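Local coordinates for PUM-HD domain-containing protein (Caenorhabditis elegans, PDB 7CGF) that binds RNA through its Pumilio-homology domain and probably acts on mRNA 3' untranslated regions, at residues H144-C149 with R157-A162; E112-M117 with R121-A126. The protein carries 2 engineered substitutions. All coordinates share one frame; numbering follows the deposited sequence.

Overall arrangement
Contact 1 (144-149 with 157-162) and contact 2 (112-117 with 121-126) belong to successive Pumilio repeats of the PUM-HD superhelix, and their centres lie 10 Å apart. On the RNA side they share nucleotide A6 of chain B: the engineered Arg157 of contact 1 covers one face of the adenine, Arg121 of contact 2 the other, while Gln124 reads its edge. These RNA-facing side chains also touch each other, Arg157 CB coming within 3.4 Å of Gln124 OE1. Farther from the RNA, the first segments pack together through a cation-pi contact of Arg148 with Phe115, whose CZ atoms are 3.4 Å apart, and through Cys149, which meets Phe115.

Contact 1: H144-C149 with R157-A162; sequences HVIHRC and RVVQKA. Engineered in segment 157-162: Arg157 (natural residue His). With nucleotides of chain B.
Ile146 and Val159 meet with their side chains at about a right angle, CD1 of the isoleucine touching CG2 of the valine at 3.6 Å. In the isoleucine, chi1 (-179°) sets CG1 anti to the backbone N and chi2 (58°) turns CD1 onto Val159. The same CG2 of Val159 also receives Cys149, whose SG stands 4.1 Å away, making a small apolar joint. Through this contact helix 146-150 packs on helix 155-165, the RNA-facing helix of this Pumilio repeat; Ile146 also packs on helix 172-178. On the RNA side, Arg157, an engineered residue that is His in the natural sequence, bends at chi2 and chi3 to slip its guanidinium between two bases of chain B. G5 covers one face, with N3 3.7 Å above the plane, and A6 covers the opposite one, with C6 at 3.5 Å. Gln160, extended beyond CG, reaches the exocyclic amine of G5: its OE1 accepts a bent hydrogen bond from G5 N2 at 2.8 Å, with an N-H...O angle of 137°. That oxygen also has Arg200 NH1 as a partner, while NE2 of Gln160 is bonded back to Cys156 O, so the amide's rotation is set.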
# COMPACT_ATOMS: atom_id res chain seq x y z
N HIS A 144 19.59 -2.84 -8.35
CA HIS A 144 20.36 -1.82 -9.04
C HIS A 144 19.64 -0.48 -9.13
O HIS A 144 20.30 0.53 -9.40
CB HIS A 144 20.71 -2.30 -10.45
CG HIS A 144 21.48 -3.57 -10.46
ND1 HIS A 144 21.13 -4.65 -11.24
CD2 HIS A 144 22.58 -3.95 -9.76
CE1 HIS A 144 21.99 -5.63 -11.04
NE2 HIS A 144 22.87 -5.24 -10.14
N VAL A 145 18.32 -0.45 -8.92
CA VAL A 145 17.55 0.77 -9.09
C VAL A 145 16.60 1.00 -7.92
O VAL A 145 15.63 1.75 -8.05
CB VAL A 145 16.75 0.74 -10.42
CG1 VAL A 145 17.69 0.82 -11.62
CG2 VAL A 145 15.92 -0.55 -10.52
N ILE A 146 16.91 0.45 -6.74
CA ILE A 146 15.90 0.36 -5.68
C ILE A 146 15.48 1.74 -5.12
O ILE A 146 14.29 1.96 -4.87
CB ILE A 146 16.38 -0.61 -4.57
CG1 ILE A 146 15.34 -0.75 -3.45
CG2 ILE A 146 17.75 -0.20 -4.03
CD1 ILE A 146 13.95 -1.22 -3.89
N HIS A 147 16.41 2.69 -4.93
CA HIS A 147 15.98 3.98 -4.36
C HIS A 147 15.00 4.69 -5.29
O HIS A 147 13.94 5.15 -4.84
CB HIS A 147 17.17 4.89 -4.05
CG HIS A 147 16.77 6.20 -3.40
ND1 HIS A 147 17.14 6.55 -2.12
CD2 HIS A 147 16.03 7.24 -3.87
CE1 HIS A 147 16.64 7.74 -1.82
NE2 HIS A 147 15.97 8.18 -2.87
N ARG A 148 15.32 4.77 -6.59
CA ARG A 148 14.42 5.44 -7.51
C ARG A 148 13.13 4.64 -7.67
O ARG A 148 12.05 5.22 -7.81
CB ARG A 148 15.13 5.66 -8.85
CG ARG A 148 14.35 6.51 -9.84
CD ARG A 148 15.19 6.88 -11.07
NE ARG A 148 15.94 5.74 -11.60
CZ ARG A 148 15.59 5.04 -12.68
NH1 ARG A 148 14.52 5.37 -13.37
NH2 ARG A 148 16.34 4.02 -13.07
N CYS A 149 13.25 3.32 -7.62
CA CYS A 149 12.08 2.46 -7.75
C CYS A 149 11.05 2.76 -6.66
O CYS A 149 9.85 2.80 -6.91
CB CYS A 149 12.54 1.00 -7.69
SG CYS A 149 11.61 -0.15 -8.67
N ARG A 157 5.12 -0.19 -6.79
CA ARG A 157 4.20 -1.32 -6.72
C ARG A 157 4.95 -2.64 -6.87
O ARG A 157 4.57 -3.64 -6.25
CB ARG A 157 3.13 -1.18 -7.81
CG ARG A 157 2.38 0.17 -7.81
CD ARG A 157 1.83 0.48 -6.42
NE ARG A 157 0.68 -0.34 -6.04
CZ ARG A 157 -0.57 -0.02 -6.36
NH1 ARG A 157 -0.79 1.07 -7.08
NH2 ARG A 157 -1.59 -0.78 -5.98
N VAL A 158 6.01 -2.64 -7.67
CA VAL A 158 6.90 -3.79 -7.75
C VAL A 158 7.57 -4.02 -6.40
O VAL A 158 7.68 -5.17 -5.93
CB VAL A 158 7.95 -3.59 -8.86
CG1 VAL A 158 8.92 -4.77 -8.90
CG2 VAL A 158 7.26 -3.37 -10.22
N VAL A 159 8.04 -2.94 -5.75
CA VAL A 159 8.68 -3.07 -4.44
C VAL A 159 7.68 -3.54 -3.40
O VAL A 159 8.01 -4.38 -2.54
CB VAL A 159 9.34 -1.74 -4.04
CG1 VAL A 159 9.86 -1.79 -2.57
CG2 VAL A 159 10.48 -1.42 -4.97
N GLN A 160 6.47 -3.00 -3.42
CA GLN A 160 5.48 -3.44 -2.43
C GLN A 160 5.14 -4.91 -2.62
O GLN A 160 5.00 -5.65 -1.64
CB GLN A 160 4.21 -2.60 -2.52
CG GLN A 160 4.40 -1.21 -1.94
CD GLN A 160 3.19 -0.34 -2.21
OE1 GLN A 160 2.13 -0.53 -1.62
NE2 GLN A 160 3.35 0.62 -3.13
N LYS A 161 5.00 -5.36 -3.87
CA LYS A 161 4.73 -6.77 -4.12
C LYS A 161 5.86 -7.64 -3.59
O LYS A 161 5.62 -8.70 -3.00
CB LYS A 161 4.51 -7.03 -5.61
CG LYS A 161 4.06 -8.46 -5.96
CD LYS A 161 2.71 -8.78 -5.33
CE LYS A 161 1.55 -8.37 -6.22
NZ LYS A 161 0.24 -8.78 -5.62
N ALA A 162 7.11 -7.20 -3.78
CA ALA A 162 8.25 -7.95 -3.25
C ALA A 162 8.15 -8.10 -1.74
O ALA A 162 8.38 -9.18 -1.18
CB ALA A 162 9.56 -7.27 -3.63
P A B 6 -1.90 6.36 -8.64
OP1 A B 6 -1.18 7.33 -9.50
OP2 A B 6 -3.38 6.36 -8.52
O5' A B 6 -1.49 4.90 -9.13
C5' A B 6 -2.29 4.21 -10.09
C4' A B 6 -1.51 3.88 -11.34
O4' A B 6 -0.32 3.14 -10.99
C3' A B 6 -2.25 2.98 -12.32
O3' A B 6 -3.06 3.75 -13.18
C2' A B 6 -1.13 2.24 -13.05
O2' A B 6 -0.65 3.02 -14.14
C1' A B 6 -0.03 2.17 -11.98
N9 A B 6 0.06 0.85 -11.30
C8 A B 6 1.17 0.03 -11.30
N7 A B 6 1.00 -1.09 -10.61
C5 A B 6 -0.31 -0.99 -10.14
C6 A B 6 -1.11 -1.85 -9.36
N6 A B 6 -0.68 -3.02 -8.87
N1 A B 6 -2.37 -1.47 -9.07
C2 A B 6 -2.82 -0.30 -9.54
N3 A B 6 -2.17 0.59 -10.28
C4 A B 6 -0.90 0.20 -10.55
P G B 5 -5.08 8.35 -4.33
OP1 G B 5 -5.20 9.02 -5.64
OP2 G B 5 -6.22 7.56 -3.80
O5' G B 5 -3.82 7.38 -4.36
C5' G B 5 -2.51 7.87 -4.61
C4' G B 5 -1.52 6.74 -4.83
O4' G B 5 -1.59 5.80 -3.73
C3' G B 5 -1.75 5.89 -6.06
O3' G B 5 -1.19 6.49 -7.21
C2' G B 5 -1.08 4.57 -5.70
O2' G B 5 0.32 4.63 -5.91
C1' G B 5 -1.34 4.49 -4.20
N9 G B 5 -2.50 3.65 -3.86
C8 G B 5 -3.83 3.98 -3.94
N7 G B 5 -4.62 3.02 -3.55
C5 G B 5 -3.75 1.99 -3.20
C6 G B 5 -4.02 0.69 -2.71
O6 G B 5 -5.11 0.16 -2.48
N1 G B 5 -2.84 -0.02 -2.48
C2 G B 5 -1.57 0.45 -2.69
N2 G B 5 -0.59 -0.42 -2.40
N3 G B 5 -1.29 1.66 -3.16
C4 G B 5 -2.43 2.36 -3.39

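Contact 2: E112-M117 with R121-A126; sequences EYAFQM and RVLQKA. With nucleotides of chain B.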
# COMPACT_ATOMS: atom_id res chain seq x y z
N GLU A 112 14.68 -1.63 -16.12
CA GLU A 112 13.87 -0.69 -16.89
C GLU A 112 12.37 -0.98 -16.76
O GLU A 112 11.57 -0.05 -16.60
CB GLU A 112 14.27 -0.72 -18.37
CG GLU A 112 15.77 -0.53 -18.61
CD GLU A 112 16.23 -1.03 -19.99
OE1 GLU A 112 15.42 -1.05 -20.95
OE2 GLU A 112 17.42 -1.40 -20.12
N TYR A 113 12.00 -2.26 -16.83
CA TYR A 113 10.59 -2.65 -16.78
C TYR A 113 9.92 -2.19 -15.49
O TYR A 113 8.71 -1.91 -15.48
CB TYR A 113 10.45 -4.18 -16.91
CG TYR A 113 10.94 -4.75 -18.24
CD1 TYR A 113 10.91 -3.99 -19.41
CD2 TYR A 113 11.46 -6.03 -18.30
CE1 TYR A 113 11.37 -4.52 -20.63
CE2 TYR A 113 11.91 -6.58 -19.53
CZ TYR A 113 11.87 -5.82 -20.67
OH TYR A 113 12.34 -6.35 -21.86
N ALA A 114 10.67 -2.10 -14.39
CA ALA A 114 10.04 -1.76 -13.12
C ALA A 114 9.38 -0.38 -13.15
O ALA A 114 8.42 -0.14 -12.41
CB ALA A 114 11.07 -1.85 -11.99
N PHE A 115 9.88 0.52 -14.00
CA PHE A 115 9.39 1.89 -14.09
C PHE A 115 8.31 2.08 -15.14
O PHE A 115 7.76 3.18 -15.25
CB PHE A 115 10.56 2.83 -14.38
CG PHE A 115 11.56 2.86 -13.28
CD1 PHE A 115 12.60 1.95 -13.24
CD2 PHE A 115 11.44 3.79 -12.27
CE1 PHE A 115 13.52 1.96 -12.20
CE2 PHE A 115 12.35 3.80 -11.23
CZ PHE A 115 13.38 2.90 -11.19
N GLN A 116 8.00 1.04 -15.92
CA GLN A 116 7.08 1.16 -17.04
C GLN A 116 5.67 0.72 -16.65
O GLN A 116 5.50 -0.23 -15.88
CB GLN A 116 7.61 0.34 -18.22
CG GLN A 116 8.94 0.91 -18.72
CD GLN A 116 9.67 0.02 -19.69
OE1 GLN A 116 9.23 -1.07 -20.03
NE2 GLN A 116 10.83 0.48 -20.14
N MET A 117 4.65 1.41 -17.19
CA MET A 117 3.32 1.21 -16.62
C MET A 117 2.74 -0.15 -16.98
O MET A 117 2.00 -0.72 -16.18
CB MET A 117 2.37 2.32 -17.02
CG MET A 117 2.04 2.41 -18.48
SD MET A 117 0.77 3.72 -18.70
CE MET A 117 0.82 3.87 -20.49
N ARG A 121 3.42 -4.40 -14.41
CA ARG A 121 2.36 -5.35 -14.07
C ARG A 121 2.81 -6.78 -14.34
O ARG A 121 2.41 -7.70 -13.61
CB ARG A 121 1.09 -5.05 -14.86
CG ARG A 121 0.67 -3.56 -14.87
CD ARG A 121 0.56 -2.98 -13.45
NE ARG A 121 -0.61 -3.46 -12.70
CZ ARG A 121 -1.79 -2.83 -12.66
NH1 ARG A 121 -2.77 -3.33 -11.93
NH2 ARG A 121 -1.97 -1.70 -13.32
N VAL A 122 3.62 -6.98 -15.38
CA VAL A 122 4.24 -8.29 -15.61
C VAL A 122 5.13 -8.67 -14.43
O VAL A 122 5.10 -9.81 -13.95
CB VAL A 122 5.03 -8.29 -16.93
CG1 VAL A 122 5.71 -9.66 -17.12
CG2 VAL A 122 4.10 -7.98 -18.11
N LEU A 123 5.96 -7.73 -13.97
CA LEU A 123 6.84 -8.04 -12.84
C LEU A 123 6.05 -8.34 -11.57
O LEU A 123 6.43 -9.23 -10.79
CB LEU A 123 7.82 -6.89 -12.59
CG LEU A 123 8.80 -6.53 -13.68
CD1 LEU A 123 9.79 -5.49 -13.13
CD2 LEU A 123 9.52 -7.78 -14.21
N GLN A 124 4.97 -7.59 -11.33
CA GLN A 124 4.17 -7.85 -10.14
C GLN A 124 3.50 -9.21 -10.22
O GLN A 124 3.44 -9.93 -9.22
CB GLN A 124 3.13 -6.76 -9.94
CG GLN A 124 3.73 -5.45 -9.49
CD GLN A 124 2.71 -4.34 -9.53
OE1 GLN A 124 1.84 -4.25 -8.66
NE2 GLN A 124 2.80 -3.49 -10.55
N LYS A 125 2.99 -9.57 -11.40
CA LYS A 125 2.40 -10.90 -11.58
C LYS A 125 3.44 -11.98 -11.29
O LYS A 125 3.15 -12.96 -10.59
CB LYS A 125 1.84 -11.03 -13.00
CG LYS A 125 1.28 -12.43 -13.36
CD LYS A 125 0.20 -12.89 -12.39
CE LYS A 125 -0.96 -11.91 -12.32
NZ LYS A 125 -1.76 -11.96 -13.56
N ALA A 126 4.65 -11.83 -11.83
CA ALA A 126 5.71 -12.81 -11.59
C ALA A 126 6.00 -12.95 -10.10
O ALA A 126 6.01 -14.06 -9.55
CB ALA A 126 6.97 -12.42 -12.37
P A B 6 -1.90 6.36 -8.64
OP1 A B 6 -1.18 7.33 -9.50
OP2 A B 6 -3.38 6.36 -8.52
O5' A B 6 -1.49 4.90 -9.13
C5' A B 6 -2.29 4.21 -10.09
C4' A B 6 -1.51 3.88 -11.34
O4' A B 6 -0.32 3.14 -10.99
C3' A B 6 -2.25 2.98 -12.32
O3' A B 6 -3.06 3.75 -13.18
C2' A B 6 -1.13 2.24 -13.05
O2' A B 6 -0.65 3.02 -14.14
C1' A B 6 -0.03 2.17 -11.98
N9 A B 6 0.06 0.85 -11.30
C8 A B 6 1.17 0.03 -11.30
N7 A B 6 1.00 -1.09 -10.61
C5 A B 6 -0.31 -0.99 -10.14
C6 A B 6 -1.11 -1.85 -9.36
N6 A B 6 -0.68 -3.02 -8.87
N1 A B 6 -2.37 -1.47 -9.07
C2 A B 6 -2.82 -0.30 -9.54
N3 A B 6 -2.17 0.59 -10.28
C4 A B 6 -0.90 0.20 -10.55
P U B 7 -4.45 3.17 -13.67
OP1 U B 7 -5.17 4.27 -14.37
OP2 U B 7 -5.10 2.42 -12.57
O5' U B 7 -4.03 2.07 -14.72
C5' U B 7 -5.00 1.25 -15.31
C4' U B 7 -4.45 0.66 -16.57
O4' U B 7 -3.51 -0.38 -16.26
C3' U B 7 -5.47 -0.01 -17.48
O3' U B 7 -6.10 0.97 -18.30
C2' U B 7 -4.63 -1.02 -18.28
O2' U B 7 -4.21 -0.43 -19.51
C1' U B 7 -3.40 -1.24 -17.37
N1 U B 7 -3.17 -2.63 -16.88
C2 U B 7 -2.38 -3.43 -17.66
O2 U B 7 -1.96 -3.05 -18.74
N3 U B 7 -2.14 -4.70 -17.17
C4 U B 7 -2.61 -5.21 -15.98
O4 U B 7 -2.32 -6.36 -15.64
C5 U B 7 -3.41 -4.30 -15.22
C6 U B 7 -3.66 -3.06 -15.68
O HOH W 1 -0.70 -0.51 -15.60
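Arg121 starts the second segment and touches the first at once, its CG lying 3.4 Å from Met117 O. Beyond that point two successive kinks, chi2 at -53° and chi3 at -73°, swing the guanidinium out between the bases of A6 and U7 of chain B. U7 lies over one face, with C5 3.3 Å above the plane, and A6 over the opposite face, with C5 at 3.4 Å; the positive group lies flat on A6 and is tilted against U7. At its border, NH2 donates to a water at 2.9 Å, and that water also lies within bonding distance of Met117 O and U7 O4', linking loop, arginine and sugar. Leu123 makes the apolar part of the contact: CD1 rests 3.7 Å from Ala114 N and 4.0 Å from Ala114 CB, and also meets CB of Tyr113, whose ring heads off so that OH can bond Asp75. Leu123 thus packs against the first half of the type I turn from Tyr113 to Gln116. Gln124 then reads the Hoogsteen edge of A6. Its NE2 gives a nearly straight hydrogen bond (170°) to A6 N7 at 3.0 Å, and its OE1 accepts from A6 N6 at 2.8 Å; NE2 also bonds Cys120 O, which helps fix the amide's orientation. Lys125 forms a salt bridge with Glu92. Helix 119-129 sits among helix 83-89, on which Val122 packs, helix 155-165, whose Arg157 touches Gln124 and whose Val158 touches Cys120 and Leu127, and helix 132-142, which Ala126 meets at Ile138, while Ala114 leans on Ile142 of that last helix and on Cys149 of helix 146-150.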